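PDB 5EUF: protease from Helicobacter pylori, which acts as a zinc peptidase of family M16 and probably cleaves the cytoplasmic tail of human junctional adhesion molecule A, weakening the gastric epithelial barrier. Local coordinates for residues E133-W136 and R137-S141; R149-N152 and T153-Y157; P232-D235 and G236-A240; N404-K408 and D409-T413. All coordinates share one frame; numbering follows the deposited sequence.

Overall arrangement
The four contacts follow one another along the chain, and interaction 1 alone carries a zinc ligand, Glu133. Helix 120-139, which holds it, is followed directly by helix 142-154, whose end forms interaction 2; the centres of interactions 1 and 2 lie 18 Å apart, with nearest atoms about 7 Å apart. Interactions 2, 3 and 4 touch one another. Thr153 and Ala154 lie against Arg238, Ala240 and Thr413, on the neighbouring parallel strands 238-243 and 412-418, and Arg238 N reaches Ser412 O at 3.1 Å, a probable hydrogen bond between interactions 3 and 4, whose centres are 9 Å apart. Interactions 2, 3 and 4 also reach the second subunit.

Interaction 1 (E133-W136 and R137-S141); sequences ERRW and RTDNS. With ZN (zinc ion), chain G.
Asp139 OD1 takes two N-H groups from one guanidinium, that of Arg134: NE at 2.7 Å, with an N-H...O angle of 138°, and NH2 at 3.1 Å, the latter a weak bond. Together they form a salt bridge between residues five apart in sequence, at the end of helix 120-139. The Arg134 chain bends at its second torsion (chi2 77°), which turns the guanidinium toward the C-terminal end of the helix, where Asp139 lies. NE approaches on the syn side of the carboxylate but out of its plane, and the two flat groups stand almost perpendicular, 87° apart. Thr138 CB sits over one face of the guanidinium, toward its rim, 4.1 Å from Arg134 NE. Outside the contact, Arg134 packs on Ile165, Met168 and Ile171 and makes a cation-pi contact with Phe148.

The backbone here widens into a pi-type turn. Asn140 N reaches back five residues to Arg135 O (2.7 Å, weak), and Asp139 CB lies 3.4 Å from the same Arg135 O. One turn earlier, Arg137 N still makes a weak helical bond to Glu133 O, at 3.3 Å.

Glu133 extends in another direction, its chain straight beyond CG, and OE2 binds zinc at 2.1 Å. His53 NE2 is the other ligand found on this ion; His57 probably completes the HxxEH-type site of M16 peptidases, with Glu56 the likely proton acceptor. The buried guanidinium next in sequence to the metal ligand is thus paired with a carboxylate, which probably offsets its charge inside the protein.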
loop_
_atom_site.group_PDB
_atom_site.type_symbol
_atom_site.label_atom_id
_atom_site.label_comp_id
_atom_site.label_asym_id
_atom_site.label_seq_id
_atom_site.Cartn_x
_atom_site.Cartn_y
_atom_site.Cartn_z
ATOM N N GLU B 133 20.697 -1.063 7.353
ATOM C CA GLU B 133 20.072 0.138 7.899
ATOM C C GLU B 133 18.582 -0.090 8.136
ATOM O O GLU B 133 17.987 0.502 9.037
ATOM C CB GLU B 133 20.288 1.331 6.962
ATOM C CG GLU B 133 19.802 2.670 7.511
ATOM C CD GLU B 133 20.093 3.835 6.574
ATOM O OE1 GLU B 133 20.963 3.689 5.687
ATOM O OE2 GLU B 133 19.449 4.896 6.725
ATOM N N ARG B 134 17.989 -0.960 7.325
ATOM C CA ARG B 134 16.582 -1.308 7.476
ATOM C C ARG B 134 16.365 -2.239 8.664
ATOM O O ARG B 134 15.490 -1.995 9.495
ATOM C CB ARG B 134 16.049 -1.952 6.195
ATOM C CG ARG B 134 14.733 -2.702 6.367
ATOM C CD ARG B 134 13.525 -1.783 6.446
ATOM N NE ARG B 134 12.372 -2.485 7.010
ATOM C CZ ARG B 134 11.117 -2.054 6.944
ATOM N NH1 ARG B 134 10.834 -0.917 6.323
ATOM N NH2 ARG B 134 10.140 -2.765 7.493
ATOM N N ARG B 135 17.160 -3.302 8.754
ATOM C CA ARG B 135 16.951 -4.286 9.810
ATOM C C ARG B 135 17.250 -3.704 11.186
ATOM O O ARG B 135 16.530 -3.966 12.149
ATOM C CB ARG B 135 17.805 -5.536 9.585
ATOM C CG ARG B 135 17.301 -6.728 10.388
ATOM C CD ARG B 135 18.323 -7.843 10.509
ATOM N NE ARG B 135 17.857 -8.878 11.430
ATOM C CZ ARG B 135 18.617 -9.857 11.913
ATOM N NH1 ARG B 135 19.897 -9.940 11.569
ATOM N NH2 ARG B 135 18.099 -10.750 12.746
ATOM N N TRP B 136 18.307 -2.904 11.274
ATOM C CA TRP B 136 18.736 -2.356 12.553
ATOM C C TRP B 136 17.819 -1.250 13.068
ATOM O O TRP B 136 17.407 -1.273 14.228
ATOM C CB TRP B 136 20.170 -1.830 12.449
ATOM C CG TRP B 136 21.216 -2.906 12.551
ATOM C CD1 TRP B 136 21.026 -4.253 12.416
ATOM C CD2 TRP B 136 22.613 -2.726 12.827
ATOM N NE1 TRP B 136 22.217 -4.918 12.580
ATOM C CE2 TRP B 136 23.206 -4.004 12.835
ATOM C CE3 TRP B 136 23.419 -1.606 13.063
ATOM C CZ2 TRP B 136 24.568 -4.194 13.072
ATOM C CZ3 TRP B 136 24.770 -1.797 13.298
ATOM C CH2 TRP B 136 25.330 -3.081 13.300
ATOM N N ARG B 137 17.492 -0.289 12.210
ATOM C CA ARG B 137 16.787 0.909 12.659
ATOM C C ARG B 137 15.289 0.912 12.350
ATOM O O ARG B 137 14.627 1.938 12.504
ATOM C CB ARG B 137 17.437 2.154 12.048
ATOM C CG ARG B 137 18.902 2.320 12.421
ATOM C CD ARG B 137 19.391 3.734 12.153
ATOM N NE ARG B 137 20.789 3.908 12.539
ATOM C CZ ARG B 137 21.402 5.084 12.619
ATOM N NH1 ARG B 137 20.741 6.200 12.344
ATOM N NH2 ARG B 137 22.678 5.145 12.979
ATOM N N THR B 138 14.754 -0.227 11.923
ATOM C CA THR B 138 13.311 -0.355 11.729
ATOM C C THR B 138 12.816 -1.741 12.124
ATOM O O THR B 138 11.905 -1.867 12.939
ATOM C CB THR B 138 12.891 -0.075 10.270
ATOM O OG1 THR B 138 13.957 -0.435 9.385
ATOM C CG2 THR B 138 12.560 1.394 10.076
ATOM N N ASP B 139 13.414 -2.778 11.546
ATOM C CA ASP B 139 12.999 -4.147 11.835
ATOM C C ASP B 139 13.343 -4.534 13.267
ATOM O O ASP B 139 12.666 -5.364 13.872
ATOM C CB ASP B 139 13.649 -5.129 10.856
ATOM C CG ASP B 139 13.038 -5.061 9.469
ATOM O OD1 ASP B 139 12.323 -4.079 9.183
ATOM O OD2 ASP B 139 13.277 -5.988 8.666
ATOM N N ASN B 140 14.394 -3.925 13.806
ATOM C CA ASN B 140 14.828 -4.226 15.162
ATOM C C ASN B 140 15.068 -2.954 15.971
ATOM O O ASN B 140 16.080 -2.819 16.661
ATOM C CB ASN B 140 16.094 -5.086 15.136
ATOM C CG ASN B 140 16.211 -5.986 16.349
ATOM O OD1 ASN B 140 15.640 -7.077 16.384
ATOM N ND2 ASN B 140 16.953 -5.532 17.354
ATOM N N SER B 141 14.124 -2.022 15.870
ATOM C CA SER B 141 14.164 -0.776 16.629
ATOM C C SER B 141 12.767 -0.384 17.096
ATOM O O SER B 141 11.836 -0.345 16.293
ATOM C CB SER B 141 14.762 0.355 15.794
ATOM O OG SER B 141 14.553 1.607 16.427
HETATM ZN ZN ZN G . 20.199 6.631 5.733
#

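Interaction 2 (R149-N152 and T153-Y157); sequences RFFN and TAYVY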
loop_
_atom_site.group_PDB
_atom_site.type_symbol
_atom_site.label_atom_id
_atom_site.label_comp_id
_atom_site.label_asym_id
_atom_site.label_seq_id
_atom_site.Cartn_x
_atom_site.Cartn_y
_atom_site.Cartn_z
ATOM N N ARG B 149 5.251 1.252 11.131
ATOM C CA ARG B 149 3.943 0.611 11.236
ATOM C C ARG B 149 2.812 1.627 11.391
ATOM O O ARG B 149 1.664 1.337 11.052
ATOM C CB ARG B 149 3.920 -0.375 12.409
ATOM C CG ARG B 149 4.820 -1.594 12.234
ATOM C CD ARG B 149 4.328 -2.529 11.133
ATOM N NE ARG B 149 3.036 -3.138 11.447
ATOM C CZ ARG B 149 1.877 -2.747 10.923
ATOM N NH1 ARG B 149 1.841 -1.749 10.052
ATOM N NH2 ARG B 149 0.751 -3.358 11.266
ATOM N N PHE B 150 3.129 2.814 11.901
ATOM C CA PHE B 150 2.115 3.854 12.031
ATOM C C PHE B 150 1.653 4.328 10.662
ATOM O O PHE B 150 0.454 4.360 10.378
ATOM C CB PHE B 150 2.631 5.048 12.842
ATOM C CG PHE B 150 1.671 6.209 12.878
ATOM C CD1 PHE B 150 0.643 6.249 13.806
ATOM C CD2 PHE B 150 1.789 7.257 11.974
ATOM C CE1 PHE B 150 -0.247 7.314 13.834
ATOM C CE2 PHE B 150 0.904 8.321 11.996
ATOM C CZ PHE B 150 -0.115 8.350 12.926
ATOM N N PHE B 151 2.607 4.700 9.815
ATOM C CA PHE B 151 2.276 5.231 8.501
ATOM C C PHE B 151 1.621 4.173 7.616
ATOM O O PHE B 151 0.835 4.501 6.728
ATOM C CB PHE B 151 3.522 5.809 7.829
ATOM C CG PHE B 151 3.899 7.173 8.334
ATOM C CD1 PHE B 151 3.274 8.306 7.839
ATOM C CD2 PHE B 151 4.871 7.324 9.311
ATOM C CE1 PHE B 151 3.615 9.566 8.306
ATOM C CE2 PHE B 151 5.216 8.583 9.783
ATOM C CZ PHE B 151 4.587 9.703 9.280
ATOM N N ASN B 152 1.934 2.904 7.867
ATOM C CA ASN B 152 1.236 1.806 7.204
ATOM C C ASN B 152 -0.252 1.824 7.530
ATOM O O ASN B 152 -1.090 1.481 6.692
ATOM C CB ASN B 152 1.826 0.452 7.610
ATOM C CG ASN B 152 3.243 0.257 7.118
ATOM O OD1 ASN B 152 3.998 -0.543 7.675
ATOM N ND2 ASN B 152 3.614 0.983 6.069
ATOM N N THR B 153 -0.571 2.227 8.756
ATOM C CA THR B 153 -1.944 2.218 9.241
ATOM C C THR B 153 -2.684 3.501 8.873
ATOM O O THR B 153 -3.809 3.457 8.373
ATOM C CB THR B 153 -1.992 2.033 10.772
ATOM O OG1 THR B 153 -1.142 0.944 11.151
ATOM C CG2 THR B 153 -3.412 1.751 11.239
ATOM N N ALA B 154 -2.042 4.638 9.123
ATOM C CA ALA B 154 -2.661 5.944 8.923
ATOM C C ALA B 154 -2.969 6.217 7.454
ATOM O O ALA B 154 -3.995 6.816 7.130
ATOM C CB ALA B 154 -1.765 7.039 9.485
ATOM N N TYR B 155 -2.069 5.785 6.576
ATOM C CA TYR B 155 -2.251 5.950 5.138
ATOM C C TYR B 155 -2.406 4.593 4.462
ATOM O O TYR B 155 -1.734 3.626 4.822
ATOM C CB TYR B 155 -1.075 6.706 4.519
ATOM C CG TYR B 155 -0.906 8.133 4.997
ATOM C CD1 TYR B 155 -1.578 9.181 4.376
ATOM C CD2 TYR B 155 -0.055 8.436 6.052
ATOM C CE1 TYR B 155 -1.418 10.487 4.796
ATOM C CE2 TYR B 155 0.113 9.742 6.481
ATOM C CZ TYR B 155 -0.570 10.762 5.848
ATOM O OH TYR B 155 -0.406 12.061 6.274
ATOM N N VAL B 156 -3.287 4.528 3.473
ATOM C CA VAL B 156 -3.605 3.268 2.815
ATOM C C VAL B 156 -3.202 3.297 1.344
ATOM O O VAL B 156 -2.770 2.291 0.781
ATOM C CB VAL B 156 -5.111 2.956 2.931
ATOM C CG1 VAL B 156 -5.458 1.670 2.204
ATOM C CG2 VAL B 156 -5.517 2.870 4.393
ATOM N N TYR B 157 -3.319 4.469 0.735
ATOM C CA TYR B 157 -3.175 4.590 -0.705
ATOM C C TYR B 157 -2.023 5.511 -1.089
ATOM O O TYR B 157 -1.190 5.164 -1.929
ATOM C CB TYR B 157 -4.492 5.090 -1.302
ATOM C CG TYR B 157 -4.500 5.196 -2.805
ATOM C CD1 TYR B 157 -3.949 4.196 -3.594
ATOM C CD2 TYR B 157 -5.077 6.288 -3.435
ATOM C CE1 TYR B 157 -3.959 4.289 -4.969
ATOM C CE2 TYR B 157 -5.100 6.386 -4.808
ATOM C CZ TYR B 157 -4.538 5.386 -5.571
ATOM O OH TYR B 157 -4.553 5.488 -6.943
#
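Thr153 OG1 gives its hydrogen to Arg149 O at 2.8 Å, nearly along the C=O axis, the side-chain-to-backbone hydrogen bond that a helical threonine often makes to the carbonyl four residues earlier. The first torsion, -48°, sets OG1 beside the threonine's own backbone N, from where that carbonyl is within range. Phe150 O is gripped twice: by Ala154 N at 2.8 Å in an almost straight bond (168°), and by Thr153 N at 2.9 Å, whose donor stands well above the carbonyl plane. Tyr155 N closes the last turn on Phe151 O at 3.2 Å.

This is the C-terminal end of helix 142-154, and Tyr155 is the first residue to leave helical geometry. Thr153 and Ala154 lie on Thr413 of strand 412-418, while Thr153 also meets Arg238 and Ala240 of strand 238-243, so the helix end rests on the five-stranded sheet that holds both strands. Past it, Val156 O bonds to His161 NE2 of the second subunit.

Packing along the helix is carried by the rings. Ala154 CB rests over one face of the Phe150 ring, 4.3 Å from its centroid, a CH-pi contact with CE2 as the nearest ring atom. Phe151 and Tyr155 point the same way, side by side, and meet edge against edge, Phe151 CD1 to Tyr155 CE2 at 3.7 Å. The far end of that tyrosine, OH, hydrogen-bonds to Glu308 O.

Interaction 3 (P232-D235 and G236-A240); sequences PKQD and GARTA
The backbone between Gln234 and Arg238 turns through Gly236, whose phi of 143° lies in a region open almost solely to glycine, and by Arg238 it has straightened into strand 238-243, outermost in its sheet within this chain. The turn brings the side chains of Gln234 and Arg238 face to face. Gln234 CG sits over one face of the guanidinium, offset toward its rim and 3.6 Å from Arg238 NE; behind it, Gln234 CD is 3.8 Å from the same Arg238 NE. The amide and guanidinium planes are only 17° apart, which identifies a stack of two flat polar groups, although the chains that carry them run obliquely to each other. With CG anti to the backbone N (chi1 -170°), the extended glutamine crosses over the arginine, which is itself stretched from CG to NE.

The amide makes one bond of its own within the turn, a weak one from Gln234 NE2 to Gly236 O at 3.4 Å. Its stronger partner is Lys257 NZ, which binds OE1. Asp235 comes to the guanidinium from the edge, not the face: its OD1 is 4.0 Å from Arg238 NH2, opposite charges too far apart for a salt bridge. Arg149 of the second subunit is a long, weak ion partner of the same OD1 and stands close to Arg238; the aspartate probably eases the approach of the two like charges.

Strand 238-243 runs parallel to 412-418 on its inner side, lies against Thr153 and Arg149 of helix 142-154, and pairs antiparallel with a strand of the second subunit, so the sheet continues across the interface.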
loop_
_atom_site.group_PDB
_atom_site.type_symbol
_atom_site.label_atom_id
_atom_site.label_comp_id
_atom_site.label_asym_id
_atom_site.label_seq_id
_atom_site.Cartn_x
_atom_site.Cartn_y
_atom_site.Cartn_z
ATOM N N PRO B 232 -7.788 8.974 0.394
ATOM C CA PRO B 232 -9.194 9.249 0.690
ATOM C C PRO B 232 -9.334 9.795 2.106
ATOM O O PRO B 232 -8.525 9.443 2.963
ATOM C CB PRO B 232 -9.859 7.876 0.550
ATOM C CG PRO B 232 -8.944 7.096 -0.339
ATOM C CD PRO B 232 -7.568 7.570 0.003
ATOM N N LYS B 233 -10.323 10.654 2.340
ATOM C CA LYS B 233 -10.561 11.196 3.672
ATOM C C LYS B 233 -10.751 10.054 4.661
ATOM O O LYS B 233 -11.503 9.117 4.395
ATOM C CB LYS B 233 -11.782 12.120 3.681
ATOM N N GLN B 234 -10.049 10.125 5.787
ATOM C CA GLN B 234 -10.138 9.080 6.798
ATOM C C GLN B 234 -11.556 9.017 7.354
ATOM O O GLN B 234 -12.092 10.004 7.856
ATOM C CB GLN B 234 -9.121 9.311 7.916
ATOM C CG GLN B 234 -8.983 8.137 8.870
ATOM C CD GLN B 234 -7.665 8.146 9.617
ATOM O OE1 GLN B 234 -6.668 8.687 9.136
ATOM N NE2 GLN B 234 -7.653 7.546 10.801
ATOM N N ASP B 235 -12.158 7.839 7.247
ATOM C CA ASP B 235 -13.571 7.654 7.538
ATOM C C ASP B 235 -13.818 7.040 8.915
ATOM O O ASP B 235 -14.862 6.433 9.150
ATOM C CB ASP B 235 -14.200 6.775 6.453
ATOM C CG ASP B 235 -13.242 5.703 5.942
ATOM O OD1 ASP B 235 -12.365 5.258 6.713
ATOM O OD2 ASP B 235 -13.363 5.308 4.763
ATOM N N GLY B 236 -12.856 7.197 9.819
ATOM C CA GLY B 236 -12.959 6.606 11.141
ATOM C C GLY B 236 -11.634 6.100 11.680
ATOM O O GLY B 236 -10.638 6.026 10.956
ATOM N N ALA B 237 -11.633 5.737 12.959
ATOM C CA ALA B 237 -10.412 5.362 13.668
ATOM C C ALA B 237 -9.731 4.132 13.076
ATOM O O ALA B 237 -10.391 3.194 12.635
ATOM C CB ALA B 237 -10.721 5.127 15.140
ATOM N N ARG B 238 -8.402 4.146 13.072
ATOM C CA ARG B 238 -7.615 3.004 12.615
ATOM C C ARG B 238 -6.611 2.598 13.687
ATOM O O ARG B 238 -5.877 3.438 14.203
ATOM C CB ARG B 238 -6.893 3.332 11.305
ATOM C CG ARG B 238 -7.820 3.782 10.187
ATOM C CD ARG B 238 -7.054 4.235 8.953
ATOM N NE ARG B 238 -7.955 4.783 7.941
ATOM C CZ ARG B 238 -7.557 5.331 6.797
ATOM N NH1 ARG B 238 -6.266 5.411 6.509
ATOM N NH2 ARG B 238 -8.452 5.804 5.940
ATOM N N THR B 239 -6.591 1.316 14.038
ATOM C CA THR B 239 -5.641 0.824 15.033
ATOM C C THR B 239 -4.851 -0.387 14.547
ATOM O O THR B 239 -5.258 -1.089 13.617
ATOM C CB THR B 239 -6.332 0.431 16.357
ATOM O OG1 THR B 239 -7.063 -0.789 16.176
ATOM C CG2 THR B 239 -7.266 1.531 16.835
ATOM N N ALA B 240 -3.722 -0.623 15.203
ATOM C CA ALA B 240 -2.860 -1.754 14.910
ATOM C C ALA B 240 -1.966 -2.038 16.109
ATOM O O ALA B 240 -1.379 -1.125 16.687
ATOM C CB ALA B 240 -2.027 -1.482 13.673
#

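Interaction 4 (N404-K408 and D409-T413); sequences NEYFK and DTQST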
loop_
_atom_site.group_PDB
_atom_site.type_symbol
_atom_site.label_atom_id
_atom_site.label_comp_id
_atom_site.label_asym_id
_atom_site.label_seq_id
_atom_site.Cartn_x
_atom_site.Cartn_y
_atom_site.Cartn_z
ATOM N N ASN B 404 -10.015 21.085 18.099
ATOM C CA ASN B 404 -11.294 20.412 17.881
ATOM C C ASN B 404 -11.533 20.036 16.423
ATOM O O ASN B 404 -12.318 19.134 16.124
ATOM C CB ASN B 404 -12.445 21.290 18.373
ATOM C CG ASN B 404 -12.557 21.307 19.879
ATOM O OD1 ASN B 404 -13.373 20.589 20.459
ATOM N ND2 ASN B 404 -11.734 22.123 20.525
ATOM N N GLU B 405 -10.855 20.731 15.517
ATOM C CA GLU B 405 -11.044 20.507 14.092
ATOM C C GLU B 405 -10.430 19.191 13.634
ATOM O O GLU B 405 -11.038 18.448 12.863
ATOM C CB GLU B 405 -10.441 21.660 13.291
ATOM C CG GLU B 405 -10.610 21.527 11.788
ATOM C CD GLU B 405 -12.026 21.814 11.326
ATOM O OE1 GLU B 405 -12.811 22.376 12.119
ATOM O OE2 GLU B 405 -12.351 21.479 10.168
ATOM N N TYR B 406 -9.226 18.901 14.115
ATOM C CA TYR B 406 -8.461 17.779 13.587
ATOM C C TYR B 406 -8.258 16.653 14.594
ATOM O O TYR B 406 -8.015 15.510 14.206
ATOM C CB TYR B 406 -7.102 18.269 13.084
ATOM C CG TYR B 406 -7.197 19.437 12.125
ATOM C CD1 TYR B 406 -7.777 19.284 10.873
ATOM C CD2 TYR B 406 -6.708 20.689 12.472
ATOM C CE1 TYR B 406 -7.868 20.346 9.993
ATOM C CE2 TYR B 406 -6.794 21.759 11.598
ATOM C CZ TYR B 406 -7.373 21.579 10.360
ATOM O OH TYR B 406 -7.462 22.636 9.485
ATOM N N PHE B 407 -8.355 16.965 15.883
ATOM C CA PHE B 407 -8.130 15.947 16.904
ATOM C C PHE B 407 -9.419 15.199 17.226
ATOM O O PHE B 407 -9.840 15.122 18.383
ATOM C CB PHE B 407 -7.537 16.566 18.171
ATOM C CG PHE B 407 -6.190 17.202 17.961
ATOM C CD1 PHE B 407 -5.378 16.810 16.907
ATOM C CD2 PHE B 407 -5.736 18.193 18.815
ATOM C CE1 PHE B 407 -4.138 17.395 16.709
ATOM C CE2 PHE B 407 -4.499 18.782 18.624
ATOM C CZ PHE B 407 -3.699 18.381 17.569
ATOM N N LYS B 408 -10.040 14.655 16.182
ATOM C CA LYS B 408 -11.208 13.795 16.320
ATOM C C LYS B 408 -10.802 12.343 16.100
ATOM O O LYS B 408 -9.906 12.060 15.306
ATOM C CB LYS B 408 -12.302 14.196 15.328
ATOM C CG LYS B 408 -12.812 15.616 15.507
ATOM C CD LYS B 408 -14.128 15.831 14.767
ATOM C CE LYS B 408 -13.960 16.743 13.560
ATOM N NZ LYS B 408 -13.075 16.152 12.521
ATOM N N ASP B 409 -11.462 11.428 16.801
ATOM C CA ASP B 409 -11.143 10.005 16.694
ATOM C C ASP B 409 -11.308 9.475 15.268
ATOM O O ASP B 409 -10.601 8.556 14.852
ATOM C CB ASP B 409 -12.010 9.192 17.659
ATOM C CG ASP B 409 -13.456 9.647 17.669
ATOM O OD1 ASP B 409 -13.921 10.185 16.642
ATOM O OD2 ASP B 409 -14.129 9.470 18.708
ATOM N N THR B 410 -12.229 10.073 14.517
ATOM C CA THR B 410 -12.493 9.660 13.142
ATOM C C THR B 410 -11.305 9.921 12.213
ATOM O O THR B 410 -11.270 9.427 11.088
ATOM C CB THR B 410 -13.735 10.372 12.575
ATOM O OG1 THR B 410 -13.542 11.791 12.622
ATOM C CG2 THR B 410 -14.975 10.003 13.378
ATOM N N GLN B 411 -10.340 10.704 12.686
ATOM C CA GLN B 411 -9.114 10.955 11.935
ATOM C C GLN B 411 -7.910 10.424 12.702
ATOM O O GLN B 411 -6.761 10.708 12.356
ATOM C CB GLN B 411 -8.938 12.448 11.657
ATOM C CG GLN B 411 -10.099 13.093 10.933
ATOM C CD GLN B 411 -9.881 14.576 10.716
ATOM O OE1 GLN B 411 -8.749 15.063 10.778
ATOM N NE2 GLN B 411 -10.963 15.305 10.466
ATOM N N SER B 412 -8.183 9.653 13.750
ATOM C CA SER B 412 -7.128 9.152 14.617
ATOM C C SER B 412 -6.548 7.841 14.107
ATOM O O SER B 412 -7.257 6.990 13.577
ATOM C CB SER B 412 -7.649 8.962 16.044
ATOM O OG SER B 412 -8.497 7.830 16.132
ATOM N N THR B 413 -5.239 7.699 14.273
ATOM C CA THR B 413 -4.546 6.454 13.993
ATOM C C THR B 413 -3.716 6.094 15.214
ATOM O O THR B 413 -2.952 6.917 15.715
ATOM C CB THR B 413 -3.644 6.564 12.757
ATOM O OG1 THR B 413 -4.428 6.964 11.624
ATOM C CG2 THR B 413 -2.968 5.230 12.471
#
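Lys408 CB lies 3.8 Å from Thr410 OG1, at the start of a side chain that doubles back toward the helix it follows. Bends at the third and fourth torsions (chi3 -110°) carry it round to NZ, which gives a hydrogen bond to Glu405 O at 3.1 Å, tilted 32° from the carbonyl plane. The amide end of Gln411 comes up beside the same ammonium, its CD 4.0 Å from Lys408 NZ. A positive charge placed at the C-terminal end of helix 396-406 would probably be favourable.

Helix and strand are joined here by a compact link. Phe407 is the centre of an inverse gamma turn, marked by a weak bond from Lys408 N to Tyr406 O; a short 3-10 turn at 409-410 then leads into strand 412-418 of the five-stranded sheet that also holds strand 238-243. Lys408 O receives Gln411 N at 3.0 Å, the donor standing well above the carbonyl plane.

Asp409 O is held twice by Ser412: OG reaches it in plane, on a lone pair, at 2.6 Å, and Ser412 N at 2.9 Å. Tyr406 turns its ring beneath Glu405 CG, and its OH bonds to Asp265 OD2.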